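Putative glutathione S-transferase (Corynebacterium glutamicum, PDB 3M1G) is a putative glutathione S-transferase of the ECM4-like subfamily, probably carrying out glutathione-dependent chemistry. Local coordinates at residues 186-191 with 223-228; 217-222 with 253-258. All coordinates share one frame; numbering follows the deposited sequence.

Overall arrangement
Both contacts lie in the helical C-terminal part of the glutathione S-transferase fold and share helix 209-229, which meets helix 182-197 in contact 1 and the short helix 255-259 in contact 2. Their centres are 12 Å apart, and packing joins them: Arg191 NH2 lies 4.1 Å from Val221 CG1, and Leu223 CD1 lies 4.2 Å from Phe255 CE2. Contact 1 is partly buried and away from the predicted catalytic residues. Contact 2 is buried and closer to them: the side chain of Phe255 is about 4 Å from that of Tyr259, predicted to lower the pKa of the active-site cysteine, and the side chain of Leu219 about 9 Å from that of Tyr201, a predicted proton donor/acceptor.

Contact 1: residues 186-191 with 223-228; sequences APVMKR and LDWLED
Helical segments 186-191 and 223-228 come nearest at Val188 and Leu226, whose CA atoms are 9.6 Å apart, and the indole of Trp225 bridges much of that gap. Arg191 lies along one face of this indole. With CG anti to the backbone N (chi1 -170°) and the chain extended from CG to NE, Arg191 CD lies over the six-membered ring, CG and CB pass beyond its CZ3-CH2 rim, and the guanidinium ends over the five-membered ring. Arg191 CD stands 3.6 Å from the centroid of the Trp225 six-membered ring, close to the ring normal, in a CH-pi contact. Farther along, Arg191 CZ sits 3.9 Å from the centroid of the Trp225 five-membered ring, a cation-pi contact in which the two planes are only 12° apart. Arg191 NH1 makes the closest approach, 3.4 Å from Trp225 CD2. The flat stack would favour the positive charge through the pi electrons while CD packs on the benzo ring. On the opposite indole face lies Leu226 CD2, from Trp225's own helix. Val188 meets the far edge of the ring: Val188 O is 3.9 Å from Trp225 CH2, near the ring plane, and Val188 CG1 is 4.1 Å from the same carbon. Trp225 also touches Ile192 on helix 182-197, while Leu226 turns to Leu248 of helix 243-253 and Leu276 of helix 274-284, joining helix 209-229 to three others of the C-terminal helical domain.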
ATOM      1  N   ALA A 186      -6.537  25.199 -18.588  1.00 23.67           N
ATOM      2  CA  ALA A 186      -6.643  25.855 -17.303  1.00 23.80           C
ATOM      3  C   ALA A 186      -7.541  25.057 -16.333  1.00 23.94           C
ATOM      4  O   ALA A 186      -7.115  24.764 -15.215  1.00 22.97           O
ATOM      5  CB  ALA A 186      -7.110  27.382 -17.432  1.00 22.85           C
ATOM      6  N   PRO A 187      -8.769  24.694 -16.741  1.00 24.83           N
ATOM      7  CA  PRO A 187      -9.566  23.953 -15.751  1.00 24.50           C
ATOM      8  C   PRO A 187      -9.050  22.549 -15.411  1.00 23.72           C
ATOM      9  O   PRO A 187      -9.201  22.096 -14.269  1.00 23.46           O
ATOM     10  CB  PRO A 187     -10.963  23.865 -16.389  1.00 25.89           C
ATOM     11  CG  PRO A 187     -10.787  24.280 -17.810  1.00 27.15           C
ATOM     12  CD  PRO A 187      -9.595  25.183 -17.852  1.00 25.08           C
ATOM     13  N   VAL A 188      -8.465  21.868 -16.387  1.00 21.72           N
ATOM     14  CA  VAL A 188      -7.887  20.567 -16.159  1.00 21.00           C
ATOM     15  C   VAL A 188      -6.784  20.647 -15.094  1.00 20.35           C
ATOM     16  O   VAL A 188      -6.766  19.856 -14.153  1.00 19.54           O
ATOM     17  CB  VAL A 188      -7.367  19.950 -17.468  1.00 20.63           C
ATOM     18  CG1 VAL A 188      -6.547  18.695 -17.156  1.00 21.07           C
ATOM     19  CG2 VAL A 188      -8.563  19.665 -18.450  1.00 21.96           C
HETATM   20  N   MSE A 189      -5.906  21.632 -15.207  1.00 20.32           N
HETATM   21  CA  MSE A 189      -4.829  21.791 -14.234  1.00 20.56           C
HETATM   22  C   MSE A 189      -5.369  22.217 -12.852  1.00 20.65           C
HETATM   23  O   MSE A 189      -4.849  21.755 -11.825  1.00 19.67           O
HETATM   24  CB  MSE A 189      -3.778  22.760 -14.738  1.00 20.50           C
HETATM   25  CG  MSE A 189      -3.081  22.239 -16.001  1.00 20.80           C
HETATM   26 SE   MSE A 189      -1.491  23.265 -16.538  0.90 22.79          SE
HETATM   27  CE  MSE A 189      -2.276  25.051 -16.689  1.00 20.93           C
ATOM     28  N   LYS A 190      -6.411  23.060 -12.815  1.00 19.93           N
ATOM     29  CA  LYS A 190      -6.987  23.457 -11.536  1.00 20.49           C
ATOM     30  C   LYS A 190      -7.607  22.234 -10.832  1.00 20.25           C
ATOM     31  O   LYS A 190      -7.361  22.022  -9.649  1.00 20.79           O
ATOM     32  CB  LYS A 190      -8.021  24.594 -11.670  1.00 21.28           C
ATOM     33  CG  LYS A 190      -8.797  24.889 -10.357  1.00 22.78           C
ATOM     34  CD  LYS A 190      -9.282  26.346 -10.256  1.00 26.41           C
ATOM     35  CE  LYS A 190     -10.436  26.578  -9.251  1.00 28.19           C
ATOM     36  NZ  LYS A 190     -10.476  25.668  -8.069  1.00 27.83           N
ATOM     37  N   ARG A 191      -8.387  21.426 -11.550  1.00 20.27           N
ATOM     38  CA  ARG A 191      -8.974  20.236 -10.978  1.00 19.74           C
ATOM     39  C   ARG A 191      -7.869  19.298 -10.462  1.00 20.47           C
ATOM     40  O   ARG A 191      -7.952  18.803  -9.354  1.00 20.20           O
ATOM     41  CB  ARG A 191      -9.862  19.521 -11.981  1.00 20.39           C
ATOM     42  CG  ARG A 191     -10.716  18.388 -11.350  1.00 18.91           C
ATOM     43  CD  ARG A 191     -11.757  17.865 -12.310  1.00 20.53           C
ATOM     44  NE  ARG A 191     -12.534  16.776 -11.711  1.00 21.34           N
ATOM     45  CZ  ARG A 191     -13.363  15.983 -12.385  1.00 21.75           C
ATOM     46  NH1 ARG A 191     -13.558  16.164 -13.666  1.00 20.98           N
ATOM     47  NH2 ARG A 191     -14.028  15.023 -11.758  1.00 24.45           N
ATOM     48  N   LEU A 223      -8.907  10.804  -9.502  1.00 20.31           N
ATOM     49  CA  LEU A 223      -8.071   9.773 -10.154  1.00 20.44           C
ATOM     50  C   LEU A 223      -8.882   8.914 -11.132  1.00 21.05           C
ATOM     51  O   LEU A 223      -8.388   8.510 -12.208  1.00 20.54           O
ATOM     52  CB  LEU A 223      -7.339   8.911  -9.125  1.00 20.40           C
ATOM     53  CG  LEU A 223      -6.235   9.604  -8.294  1.00 21.84           C
ATOM     54  CD1 LEU A 223      -5.681   8.664  -7.175  1.00 18.98           C
ATOM     55  CD2 LEU A 223      -5.078  10.136  -9.158  1.00 19.57           C
ATOM     56  N   ASP A 224     -10.149   8.649 -10.805  1.00 21.48           N
ATOM     57  CA  ASP A 224     -10.985   7.877 -11.743  1.00 22.26           C
ATOM     58  C   ASP A 224     -11.323   8.710 -12.993  1.00 22.45           C
ATOM     59  O   ASP A 224     -11.420   8.174 -14.091  1.00 22.62           O
ATOM     60  CB  ASP A 224     -12.292   7.416 -11.071  1.00 22.44           C
ATOM     61  CG  ASP A 224     -12.085   6.227 -10.123  1.00 23.41           C
ATOM     62  OD1 ASP A 224     -11.099   5.459 -10.277  1.00 24.02           O
ATOM     63  OD2 ASP A 224     -12.919   6.067  -9.202  1.00 22.06           O
ATOM     64  N   TRP A 225     -11.531  10.016 -12.809  1.00 21.96           N
ATOM     65  CA  TRP A 225     -11.691  10.931 -13.939  1.00 22.30           C
ATOM     66  C   TRP A 225     -10.417  10.916 -14.813  1.00 22.15           C
ATOM     67  O   TRP A 225     -10.515  10.834 -16.033  1.00 21.89           O
ATOM     68  CB  TRP A 225     -11.980  12.362 -13.453  1.00 22.80           C
ATOM     69  CG  TRP A 225     -11.610  13.440 -14.422  1.00 21.77           C
ATOM     70  CD1 TRP A 225     -12.156  13.651 -15.661  1.00 23.76           C
ATOM     71  CD2 TRP A 225     -10.655  14.483 -14.223  1.00 19.39           C
ATOM     72  NE1 TRP A 225     -11.554  14.724 -16.249  1.00 24.32           N
ATOM     73  CE2 TRP A 225     -10.634  15.255 -15.393  1.00 20.03           C
ATOM     74  CE3 TRP A 225      -9.791  14.827 -13.177  1.00 18.28           C
ATOM     75  CZ2 TRP A 225      -9.796  16.366 -15.549  1.00 19.43           C
ATOM     76  CZ3 TRP A 225      -8.952  15.949 -13.333  1.00 19.97           C
ATOM     77  CH2 TRP A 225      -8.951  16.678 -14.505  1.00 19.90           C
ATOM     78  N   LEU A 226      -9.241  10.985 -14.203  1.00 21.51           N
ATOM     79  CA  LEU A 226      -8.000  10.988 -14.997  1.00 21.96           C
ATOM     80  C   LEU A 226      -7.794   9.664 -15.764  1.00 21.98           C
ATOM     81  O   LEU A 226      -7.378   9.642 -16.936  1.00 21.76           O
ATOM     82  CB  LEU A 226      -6.784  11.294 -14.119  1.00 20.91           C
ATOM     83  CG  LEU A 226      -6.714  12.720 -13.597  1.00 21.91           C
ATOM     84  CD1 LEU A 226      -5.613  12.860 -12.557  1.00 20.01           C
ATOM     85  CD2 LEU A 226      -6.509  13.734 -14.744  1.00 19.38           C
ATOM     86  N   GLU A 227      -8.086   8.560 -15.094  1.00 22.61           N
ATOM     87  CA  GLU A 227      -7.959   7.231 -15.688  1.00 22.74           C
ATOM     88  C   GLU A 227      -8.838   7.168 -16.955  1.00 24.14           C
ATOM     89  O   GLU A 227      -8.427   6.657 -18.011  1.00 23.85           O
ATOM     90  CB  GLU A 227      -8.359   6.170 -14.661  1.00 23.03           C
ATOM     91  CG  GLU A 227      -8.513   4.764 -15.208  1.00 22.66           C
ATOM     92  CD  GLU A 227      -7.187   4.137 -15.549  1.00 24.43           C
ATOM     93  OE1 GLU A 227      -6.147   4.665 -15.071  1.00 25.17           O
ATOM     94  OE2 GLU A 227      -7.192   3.121 -16.288  1.00 25.54           O
ATOM     95  N   ASP A 228     -10.035   7.719 -16.858  1.00 24.49           N
ATOM     96  CA  ASP A 228     -10.927   7.771 -18.014  1.00 25.08           C
ATOM     97  C   ASP A 228     -10.480   8.786 -19.074  1.00 24.70           C
ATOM     98  O   ASP A 228     -10.576   8.520 -20.266  1.00 25.72           O
ATOM     99  CB  ASP A 228     -12.345   8.103 -17.568  1.00 25.82           C
ATOM    100  CG  ASP A 228     -13.349   8.117 -18.739  1.00 28.41           C
ATOM    101  OD1 ASP A 228     -13.604   7.067 -19.354  1.00 32.46           O
ATOM    102  OD2 ASP A 228     -13.852   9.191 -19.061  1.00 32.57           O
TER

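Contact 2: residues 217-222 with 253-258; sequences KRLWVA and VRFDAV
Phe255 points its ring at helix 209-229 and meets the benzo part of the Trp220 indole, with Phe255 CZ 3.7 Å from Trp220 CZ2. The two rings are nearly perpendicular, planes at 87°, but their centroids are 6.0 Å apart and the approach is oblique. The close contact is that single pair of carbons. Phe255 reaches across because its CG is anti to the backbone N (chi1 -162°), carrying the ring away from its own short helix. Leu219, the residue before Trp220, adds a looser touch: Leu219 CD2 comes 4.3 Å from Phe255 CE2, close to the plane of the phenyl ring and at its edge. Leu219 CG also lies over one face of the neighbouring indole, offset toward the rim. These buried apolar groups join two helices of the all-helical C-terminal domain of the glutathione S-transferase fold, helix 255-259 including a wider pi-type turn at 255-258. The Phe255 side chain lies about 4 Å from that of Tyr259, predicted to lower the pKa of the active-site cysteine, so the cluster probably backs that site. Val200 of helix 199-204 touches both Leu219 and Phe255. Trp220 NE1 donates to the carbonyl O of Cys265 in a loop, which helps to set the rotation of the indole. Asp256 OD1 accepts a hydrogen bond from the backbone N of Ile270, and Ile270 itself packs on Phe255.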
ATOM      1  N   LYS A 217     -12.253  10.464  -0.639  1.00 21.70           N
ATOM      2  CA  LYS A 217     -13.293  10.373  -1.620  1.00 23.07           C
ATOM      3  C   LYS A 217     -13.003  11.331  -2.766  1.00 22.16           C
ATOM      4  O   LYS A 217     -13.065  10.938  -3.910  1.00 21.79           O
ATOM      5  CB  LYS A 217     -14.642  10.719  -0.999  1.00 24.10           C
ATOM      6  CG  LYS A 217     -15.843  10.323  -1.832  1.00 28.71           C
ATOM      7  CD  LYS A 217     -17.117  10.951  -1.229  1.00 34.19           C
ATOM      8  CE  LYS A 217     -18.393  10.448  -1.884  1.00 38.28           C
ATOM      9  NZ  LYS A 217     -19.578  11.345  -1.503  1.00 41.28           N
ATOM     10  N   ARG A 218     -12.662  12.572  -2.446  1.00 22.23           N
ATOM     11  CA  ARG A 218     -12.317  13.556  -3.480  1.00 22.31           C
ATOM     12  C   ARG A 218     -11.143  13.115  -4.343  1.00 22.05           C
ATOM     13  O   ARG A 218     -11.174  13.243  -5.567  1.00 22.15           O
ATOM     14  CB  ARG A 218     -12.044  14.935  -2.860  1.00 22.25           C
ATOM     15  CG  ARG A 218     -13.339  15.685  -2.477  1.00 24.39           C
ATOM     16  CD  ARG A 218     -13.035  16.970  -1.703  1.00 25.53           C
ATOM     17  NE  ARG A 218     -12.276  17.959  -2.501  1.00 26.68           N
ATOM     18  CZ  ARG A 218     -11.858  19.134  -2.025  1.00 26.48           C
ATOM     19  NH1 ARG A 218     -12.069  19.458  -0.758  1.00 27.05           N
ATOM     20  NH2 ARG A 218     -11.204  19.971  -2.793  1.00 24.60           N
ATOM     21  N   LEU A 219     -10.106  12.582  -3.716  1.00 21.80           N
ATOM     22  CA  LEU A 219      -8.923  12.158  -4.460  1.00 21.41           C
ATOM     23  C   LEU A 219      -9.300  11.094  -5.498  1.00 21.04           C
ATOM     24  O   LEU A 219      -8.873  11.150  -6.660  1.00 20.47           O
ATOM     25  CB  LEU A 219      -7.851  11.618  -3.498  1.00 20.77           C
ATOM     26  CG  LEU A 219      -6.642  10.928  -4.093  1.00 21.51           C
ATOM     27  CD1 LEU A 219      -5.787  11.903  -4.906  1.00 21.28           C
ATOM     28  CD2 LEU A 219      -5.784  10.254  -2.973  1.00 19.59           C
ATOM     29  N   TRP A 220     -10.109  10.131  -5.089  1.00 19.87           N
ATOM     30  CA  TRP A 220     -10.412   9.011  -5.974  1.00 20.52           C
ATOM     31  C   TRP A 220     -11.427   9.313  -7.074  1.00 21.10           C
ATOM     32  O   TRP A 220     -11.360   8.703  -8.147  1.00 22.18           O
ATOM     33  CB  TRP A 220     -10.750   7.725  -5.142  1.00 20.15           C
ATOM     34  CG  TRP A 220      -9.443   7.174  -4.629  1.00 18.46           C
ATOM     35  CD1 TRP A 220      -8.921   7.309  -3.368  1.00 18.30           C
ATOM     36  CD2 TRP A 220      -8.461   6.493  -5.389  1.00 18.94           C
ATOM     37  NE1 TRP A 220      -7.671   6.765  -3.313  1.00 18.39           N
ATOM     38  CE2 TRP A 220      -7.356   6.259  -4.538  1.00 17.89           C
ATOM     39  CE3 TRP A 220      -8.401   6.042  -6.713  1.00 19.34           C
ATOM     40  CZ2 TRP A 220      -6.237   5.575  -4.954  1.00 19.48           C
ATOM     41  CZ3 TRP A 220      -7.263   5.375  -7.136  1.00 19.12           C
ATOM     42  CH2 TRP A 220      -6.200   5.155  -6.262  1.00 21.83           C
ATOM     43  N   VAL A 221     -12.355  10.234  -6.821  1.00 22.11           N
ATOM     44  CA  VAL A 221     -13.223  10.762  -7.886  1.00 22.54           C
ATOM     45  C   VAL A 221     -12.311  11.374  -8.977  1.00 21.90           C
ATOM     46  O   VAL A 221     -12.510  11.116 -10.172  1.00 22.23           O
ATOM     47  CB  VAL A 221     -14.212  11.849  -7.362  1.00 22.86           C
ATOM     48  CG1 VAL A 221     -14.775  12.674  -8.505  1.00 23.09           C
ATOM     49  CG2 VAL A 221     -15.399  11.217  -6.524  1.00 22.65           C
ATOM     50  N   ALA A 222     -11.294  12.127  -8.571  1.00 20.24           N
ATOM     51  CA  ALA A 222     -10.414  12.755  -9.552  1.00 20.30           C
ATOM     52  C   ALA A 222      -9.489  11.746 -10.244  1.00 19.87           C
ATOM     53  O   ALA A 222      -9.287  11.827 -11.458  1.00 20.72           O
ATOM     54  CB  ALA A 222      -9.594  13.899  -8.922  1.00 19.32           C
ATOM     55  N   VAL A 253       4.277   9.894  -9.508  1.00 20.96           N
ATOM     56  CA  VAL A 253       5.555   9.229  -9.312  1.00 20.50           C
ATOM     57  C   VAL A 253       5.918   8.993  -7.832  1.00 20.42           C
ATOM     58  O   VAL A 253       6.737   8.121  -7.516  1.00 19.93           O
ATOM     59  CB  VAL A 253       6.669   9.952 -10.060  1.00 21.14           C
ATOM     60  CG1 VAL A 253       7.198  11.178  -9.260  1.00 18.62           C
ATOM     61  CG2 VAL A 253       7.776   8.969 -10.436  1.00 19.23           C
ATOM     62  N   ARG A 254       5.274   9.735  -6.938  1.00 20.44           N
ATOM     63  CA  ARG A 254       5.439   9.592  -5.519  1.00 20.00           C
ATOM     64  C   ARG A 254       4.308   8.765  -4.898  1.00 19.92           C
ATOM     65  O   ARG A 254       4.293   8.522  -3.686  1.00 19.93           O
ATOM     66  CB  ARG A 254       5.468  10.974  -4.841  1.00 20.60           C
ATOM     67  CG  ARG A 254       6.719  11.785  -5.121  1.00 20.47           C
ATOM     68  CD  ARG A 254       6.565  13.263  -4.758  1.00 20.33           C
ATOM     69  NE  ARG A 254       7.859  13.917  -4.920  1.00 19.54           N
ATOM     70  CZ  ARG A 254       8.398  14.234  -6.106  1.00 20.30           C
ATOM     71  NH1 ARG A 254       7.731  14.011  -7.213  1.00 19.09           N
ATOM     72  NH2 ARG A 254       9.613  14.777  -6.173  1.00 19.90           N
ATOM     73  N   PHE A 255       3.353   8.357  -5.702  1.00 20.63           N
ATOM     74  CA  PHE A 255       2.144   7.740  -5.151  1.00 21.02           C
ATOM     75  C   PHE A 255       2.342   6.365  -4.508  1.00 20.86           C
ATOM     76  O   PHE A 255       2.127   6.204  -3.298  1.00 20.64           O
ATOM     77  CB  PHE A 255       1.023   7.691  -6.175  1.00 20.50           C
ATOM     78  CG  PHE A 255      -0.321   7.481  -5.559  1.00 20.03           C
ATOM     79  CD1 PHE A 255      -0.783   6.199  -5.298  1.00 21.68           C
ATOM     80  CD2 PHE A 255      -1.104   8.542  -5.240  1.00 21.14           C
ATOM     81  CE1 PHE A 255      -2.032   5.989  -4.738  1.00 23.72           C
ATOM     82  CE2 PHE A 255      -2.360   8.364  -4.678  1.00 23.41           C
ATOM     83  CZ  PHE A 255      -2.833   7.045  -4.440  1.00 23.91           C
ATOM     84  N   ASP A 256       2.754   5.379  -5.286  1.00 22.27           N
ATOM     85  CA  ASP A 256       2.951   4.058  -4.708  1.00 22.22           C
ATOM     86  C   ASP A 256       4.066   4.077  -3.664  1.00 22.47           C
ATOM     87  O   ASP A 256       3.963   3.395  -2.609  1.00 21.23           O
ATOM     88  CB  ASP A 256       3.221   2.996  -5.789  1.00 23.29           C
ATOM     89  CG  ASP A 256       1.985   2.701  -6.657  1.00 24.73           C
ATOM     90  OD1 ASP A 256       0.887   3.196  -6.311  1.00 21.62           O
ATOM     91  OD2 ASP A 256       2.125   1.986  -7.689  1.00 25.77           O
ATOM     92  N   ALA A 257       5.102   4.880  -3.908  1.00 21.00           N
ATOM     93  CA  ALA A 257       6.252   4.955  -3.003  1.00 20.88           C
ATOM     94  C   ALA A 257       5.943   5.569  -1.627  1.00 20.97           C
ATOM     95  O   ALA A 257       6.540   5.162  -0.621  1.00 20.96           O
ATOM     96  CB  ALA A 257       7.438   5.720  -3.665  1.00 20.08           C
ATOM     97  N   VAL A 258       5.041   6.550  -1.580  1.00 21.37           N
ATOM     98  CA  VAL A 258       4.799   7.330  -0.357  1.00 21.00           C
ATOM     99  C   VAL A 258       3.319   7.546  -0.048  1.00 20.76           C
ATOM    100  O   VAL A 258       2.833   7.159   1.001  1.00 22.13           O
ATOM    101  CB  VAL A 258       5.470   8.727  -0.399  1.00 21.81           C
ATOM    102  CG1 VAL A 258       4.996   9.556   0.809  1.00 18.71           C
ATOM    103  CG2 VAL A 258       6.998   8.594  -0.408  1.00 20.15           C
TER